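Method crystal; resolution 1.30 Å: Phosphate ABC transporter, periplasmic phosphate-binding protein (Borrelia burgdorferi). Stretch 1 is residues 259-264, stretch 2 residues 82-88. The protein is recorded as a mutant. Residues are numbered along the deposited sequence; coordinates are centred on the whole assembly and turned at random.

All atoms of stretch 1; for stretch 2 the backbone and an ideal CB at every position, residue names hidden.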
ATOM      1  N   GLY A 259     -10.885   5.206   1.499  1.00 11.86           N
ATOM      2  CA  GLY A 259      -9.638   5.399   2.207  1.00 13.11           C
ATOM      3  C   GLY A 259      -8.366   5.160   1.437  1.00 12.32           C
ATOM      4  O   GLY A 259      -7.285   5.264   2.011  1.00 14.02           O
ATOM      5  N   PHE A 260      -8.478   4.833   0.156  1.00 10.99           N
ATOM      6  CA  PHE A 260      -7.302   4.602  -0.677  1.00 10.34           C
ATOM      7  C   PHE A 260      -7.077   5.851  -1.512  1.00  9.01           C
ATOM      8  O   PHE A 260      -7.855   6.796  -1.462  1.00 11.12           O
ATOM      9  CB  PHE A 260      -7.501   3.398  -1.612  1.00 11.06           C
ATOM     10  CG  PHE A 260      -7.383   2.053  -0.953  1.00 15.26           C
ATOM     11  CD1 PHE A 260      -6.327   1.217  -1.259  1.00 18.33           C
ATOM     12  CD2 PHE A 260      -8.362   1.597  -0.080  1.00 19.33           C
ATOM     13  CE1 PHE A 260      -6.221  -0.027  -0.686  1.00 19.34           C
ATOM     14  CE2 PHE A 260      -8.251   0.354   0.509  1.00 21.73           C
ATOM     15  CZ  PHE A 260      -7.176  -0.458   0.202  1.00 21.36           C
ATOM     16  N   LEU A 261      -6.003   5.861  -2.277  1.00  9.28           N
ATOM     17  CA  LEU A 261      -5.661   6.991  -3.127  1.00  8.91           C
ATOM     18  C   LEU A 261      -5.929   6.625  -4.570  1.00  7.91           C
ATOM     19  O   LEU A 261      -5.585   5.531  -4.991  1.00  9.06           O
ATOM     20  CB  LEU A 261      -4.174   7.275  -2.988  1.00 11.46           C
ATOM     21  CG  LEU A 261      -3.714   8.527  -3.697  1.00 13.67           C
ATOM     22  CD1 LEU A 261      -4.256   9.758  -2.991  1.00 15.95           C
ATOM     23  CD2 LEU A 261      -2.196   8.541  -3.723  1.00 16.43           C
ATOM     24  N   GLY A 262      -6.554   7.521  -5.323  1.00  8.49           N
ATOM     25  CA  GLY A 262      -6.900   7.266  -6.709  1.00  8.22           C
ATOM     26  C   GLY A 262      -5.826   7.662  -7.713  1.00  8.87           C
ATOM     27  O   GLY A 262      -4.796   8.241  -7.379  1.00  9.90           O
ATOM     28  N   ILE A 263      -6.062   7.281  -8.963  1.00 10.63           N
ATOM     29  CA  ILE A 263      -5.201   7.630 -10.074  1.00 10.33           C
ATOM     30  C   ILE A 263      -5.747   8.870 -10.781  1.00 15.65           C
ATOM     31  O   ILE A 263      -6.841   9.327 -10.501  1.00 18.30           O
ATOM     32  CB  ILE A 263      -5.139   6.479 -11.103  1.00 10.64           C
ATOM     33  CG1 ILE A 263      -6.515   6.228 -11.741  1.00 12.57           C
ATOM     34  CG2 ILE A 263      -4.560   5.217 -10.464  1.00 12.80           C
ATOM     35  CD1 ILE A 263      -6.461   5.311 -12.946  1.00 12.54           C
ATOM     36  N   LYS A 264      -5.006   9.393 -11.743  1.00 18.83           N
ATOM     37  CA  LYS A 264      -5.544  10.449 -12.604  1.00 23.38           C
ATOM     38  C   LYS A 264      -6.470   9.886 -13.693  1.00 25.34           C
ATOM     39  O   LYS A 264      -6.228   8.800 -14.227  1.00 27.62           O
ATOM     40  CB  LYS A 264      -4.388  11.233 -13.215  1.00 27.79           C
ATOM     41  CG  LYS A 264      -3.376  11.671 -12.166  1.00 30.07           C
ATOM     42  CD  LYS A 264      -4.069  12.366 -10.996  1.00 31.41           C
ATOM     43  CE  LYS A 264      -3.206  12.413  -9.748  1.00 32.02           C
ATOM     44  NZ  LYS A 264      -2.020  13.294  -9.876  1.00 31.90           N
ATOM     45  N   UNK A  82      -3.094  -2.751 -15.170  1.00  9.99           N
ATOM     46  CA  UNK A  82      -3.384  -1.329 -15.140  1.00 11.34           C
ATOM     47  C   UNK A  82      -3.590  -0.948 -13.688  1.00  8.38           C
ATOM     48  O   UNK A  82      -4.369  -1.571 -12.996  1.00  9.28           O
ATOM     49  CB  UNK A  82      -4.604  -0.978 -15.994  1.00 11.34           C
ATOM     50  N   UNK A  83      -2.915   0.087 -13.222  1.00  9.20           N
ATOM     51  CA  UNK A  83      -3.078   0.545 -11.841  1.00  8.63           C
ATOM     52  C   UNK A  83      -4.410   1.284 -11.697  1.00  7.91           C
ATOM     53  O   UNK A  83      -4.811   2.051 -12.593  1.00  9.80           O
ATOM     54  CB  UNK A  83      -1.914   1.448 -11.427  1.00  8.63           C
ATOM     55  N   UNK A  84      -5.107   1.070 -10.572  1.00  7.57           N
ATOM     56  CA  UNK A  84      -6.352   1.808 -10.317  1.00  7.65           C
ATOM     57  C   UNK A  84      -6.434   2.408  -8.921  1.00  8.63           C
ATOM     58  O   UNK A  84      -7.376   3.110  -8.648  1.00 10.14           O
ATOM     59  CB  UNK A  84      -7.551   0.883 -10.531  1.00  7.65           C
ATOM     60  N   UNK A  85      -5.466   2.131  -8.052  1.00  7.17           N
ATOM     61  CA  UNK A  85      -5.472   2.684  -6.704  1.00  7.32           C
ATOM     62  C   UNK A  85      -4.119   2.500  -6.074  1.00  6.70           C
ATOM     63  O   UNK A  85      -3.333   1.676  -6.542  1.00  7.61           O
ATOM     64  CB  UNK A  85      -6.556   2.032  -5.843  1.00  7.32           C
ATOM     65  N   UNK A  86      -3.874   3.235  -4.985  1.00  7.51           N
ATOM     66  CA  UNK A  86      -2.630   3.122  -4.229  1.00  7.62           C
ATOM     67  C   UNK A  86      -2.919   2.995  -2.749  1.00  7.75           C
ATOM     68  O   UNK A  86      -3.836   3.649  -2.231  1.00  9.86           O
ATOM     69  CB  UNK A  86      -1.725   4.328  -4.489  1.00  7.62           C
ATOM     70  N   UNK A  87      -2.137   2.147  -2.096  1.00  8.49           N
ATOM     71  CA  UNK A  87      -2.155   1.952  -0.656  1.00  9.66           C
ATOM     72  C   UNK A  87      -0.799   2.396  -0.147  1.00  9.00           C
ATOM     73  O   UNK A  87       0.171   1.622  -0.117  1.00  9.37           O
ATOM     74  CB  UNK A  87      -2.459   0.502  -0.274  1.00  9.66           C
ATOM     75  N   UNK A  88      -0.728   3.661   0.232  1.00  8.73           N
ATOM     76  CA  UNK A  88       0.526   4.295   0.627  1.00  8.32           C
ATOM     77  C   UNK A  88       0.710   4.352   2.129  1.00  7.15           C
ATOM     78  O   UNK A  88      -0.259   4.490   2.880  1.00  8.27           O
ATOM     79  CB  UNK A  88       0.599   5.711   0.053  1.00  8.32           C
TER

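Stretch 2 is an extended strand, and stretch 1 runs roughly against it, with residues 260 to 263 lying opposite 87 to 84. The backbone fixes the register: a pair of hydrogen bonds joins Leu261 to position 86, N to the O of Leu261 at 2.9 Å and the N of Leu261 to O at 3.1 Å, an antiparallel bridge that any residue with a free amide could make.

Position 82 lies beyond reach of stretch 1; no atom there comes within 5.5 Å of its ideal CB, so the contact sets no rule. It is Thr82.

At position 83 CA-to-CB points sideways, and the ideal CB sits 4.7 Å from CG2 of Ile263. An apolar side chain of modest size would suit, beta-branched ones fitting the extended backbone well. It is Val83, whose CG1 lies 4.1 Å from CG2 of Ile263.

Position 84 turns its CB away, with phi/psi of -132/-5, a departure from the extended values around it. Stretch 1 therefore asks little of the side chain and meets mainly the backbone: CG2 of Ile263 is 3.7 Å from the carbonyl C. Many residues would serve; the deposited one is Phe84, its ring directed elsewhere.

Position 85 is tighter. Its ideal CB is 3.7 Å from the O of Leu261 and 4.5 Å from CB of Phe260, which favours a small side chain. The CA also approaches that same O at 3.3 Å, a CA-H...O contact beside the amide bond. Ala85 fits simply, adding a methyl without asking for more room.

Position 86 carries the bridge, and its CB points sideways, 4.1 Å from the O of Leu261. Stretch 1 offers the aliphatic flank of Leu261 and, further along, CG2 of Ile263, so a long apolar or aromatic side chain could span both. Tyr86 does so: its CB lies 4.1 Å from CB of Leu261, and with chi1 in m its ring reaches Ile263, CE2 to CG2 at 3.8 Å. The O of Gly262 lies at the ring edge, 3.9 Å from CD2. The hydroxyl is hydrogen-bonded elsewhere in the structure.

At position 87 the ideal CB lies 3.8 Å from CE1 of Phe260. The ring offers carbon but no charge or polar partner, so the aliphatic start of many side chains would do. Asp87 does this with its CB.

Position 88 barely approaches Leu261, its ideal CB 5.5 Å from CD2, leaving the choice open; it is Ala88.

Stretch 2 (82-88) TVFAYDA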
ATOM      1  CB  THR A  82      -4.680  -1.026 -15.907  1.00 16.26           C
ATOM      2  OG1 THR A  82      -4.500  -1.382 -17.278  1.00 20.36           O
ATOM      3  CG2 THR A  82      -5.055   0.451 -15.803  1.00 18.61           C
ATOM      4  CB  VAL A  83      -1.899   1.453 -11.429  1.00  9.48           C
ATOM      5  CG1 VAL A  83      -1.862   2.731 -12.211  1.00 12.65           C
ATOM      6  CG2 VAL A  83      -1.950   1.789  -9.938  1.00 11.33           C
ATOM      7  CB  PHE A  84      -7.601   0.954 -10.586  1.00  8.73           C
ATOM      8  CG  PHE A  84      -7.915  -0.023  -9.499  1.00  9.58           C
ATOM      9  CD1 PHE A  84      -8.930   0.222  -8.593  1.00 10.71           C
ATOM     10  CD2 PHE A  84      -7.185  -1.192  -9.369  1.00  9.79           C
ATOM     11  CE1 PHE A  84      -9.212  -0.680  -7.587  1.00 12.33           C
ATOM     12  CE2 PHE A  84      -7.461  -2.084  -8.356  1.00 11.46           C
ATOM     13  CZ  PHE A  84      -8.475  -1.837  -7.480  1.00 12.24           C
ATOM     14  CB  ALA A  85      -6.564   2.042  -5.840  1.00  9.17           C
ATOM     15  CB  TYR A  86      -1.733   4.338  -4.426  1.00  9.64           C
ATOM     16  CG  TYR A  86      -1.372   4.576  -5.855  1.00 12.02           C
ATOM     17  CD1 TYR A  86      -0.313   3.912  -6.444  1.00 12.53           C
ATOM     18  CD2 TYR A  86      -2.090   5.475  -6.625  1.00 13.00           C
ATOM     19  CE1 TYR A  86       0.019   4.142  -7.778  1.00 14.75           C
ATOM     20  CE2 TYR A  86      -1.773   5.704  -7.934  1.00 17.14           C
ATOM     21  CZ  TYR A  86      -0.718   5.053  -8.507  1.00 15.62           C
ATOM     22  OH  TYR A  86      -0.434   5.310  -9.836  1.00 20.39           O
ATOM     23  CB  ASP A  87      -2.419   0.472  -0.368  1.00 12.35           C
ATOM     24  CG  ASP A  87      -2.238   0.118   1.070  1.00 18.60           C
ATOM     25  OD1 ASP A  87      -2.361   1.027   1.905  1.00 20.40           O
ATOM     26  OD2 ASP A  87      -1.989  -1.077   1.358  1.00 23.43           O
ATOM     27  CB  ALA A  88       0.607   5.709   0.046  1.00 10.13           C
TER
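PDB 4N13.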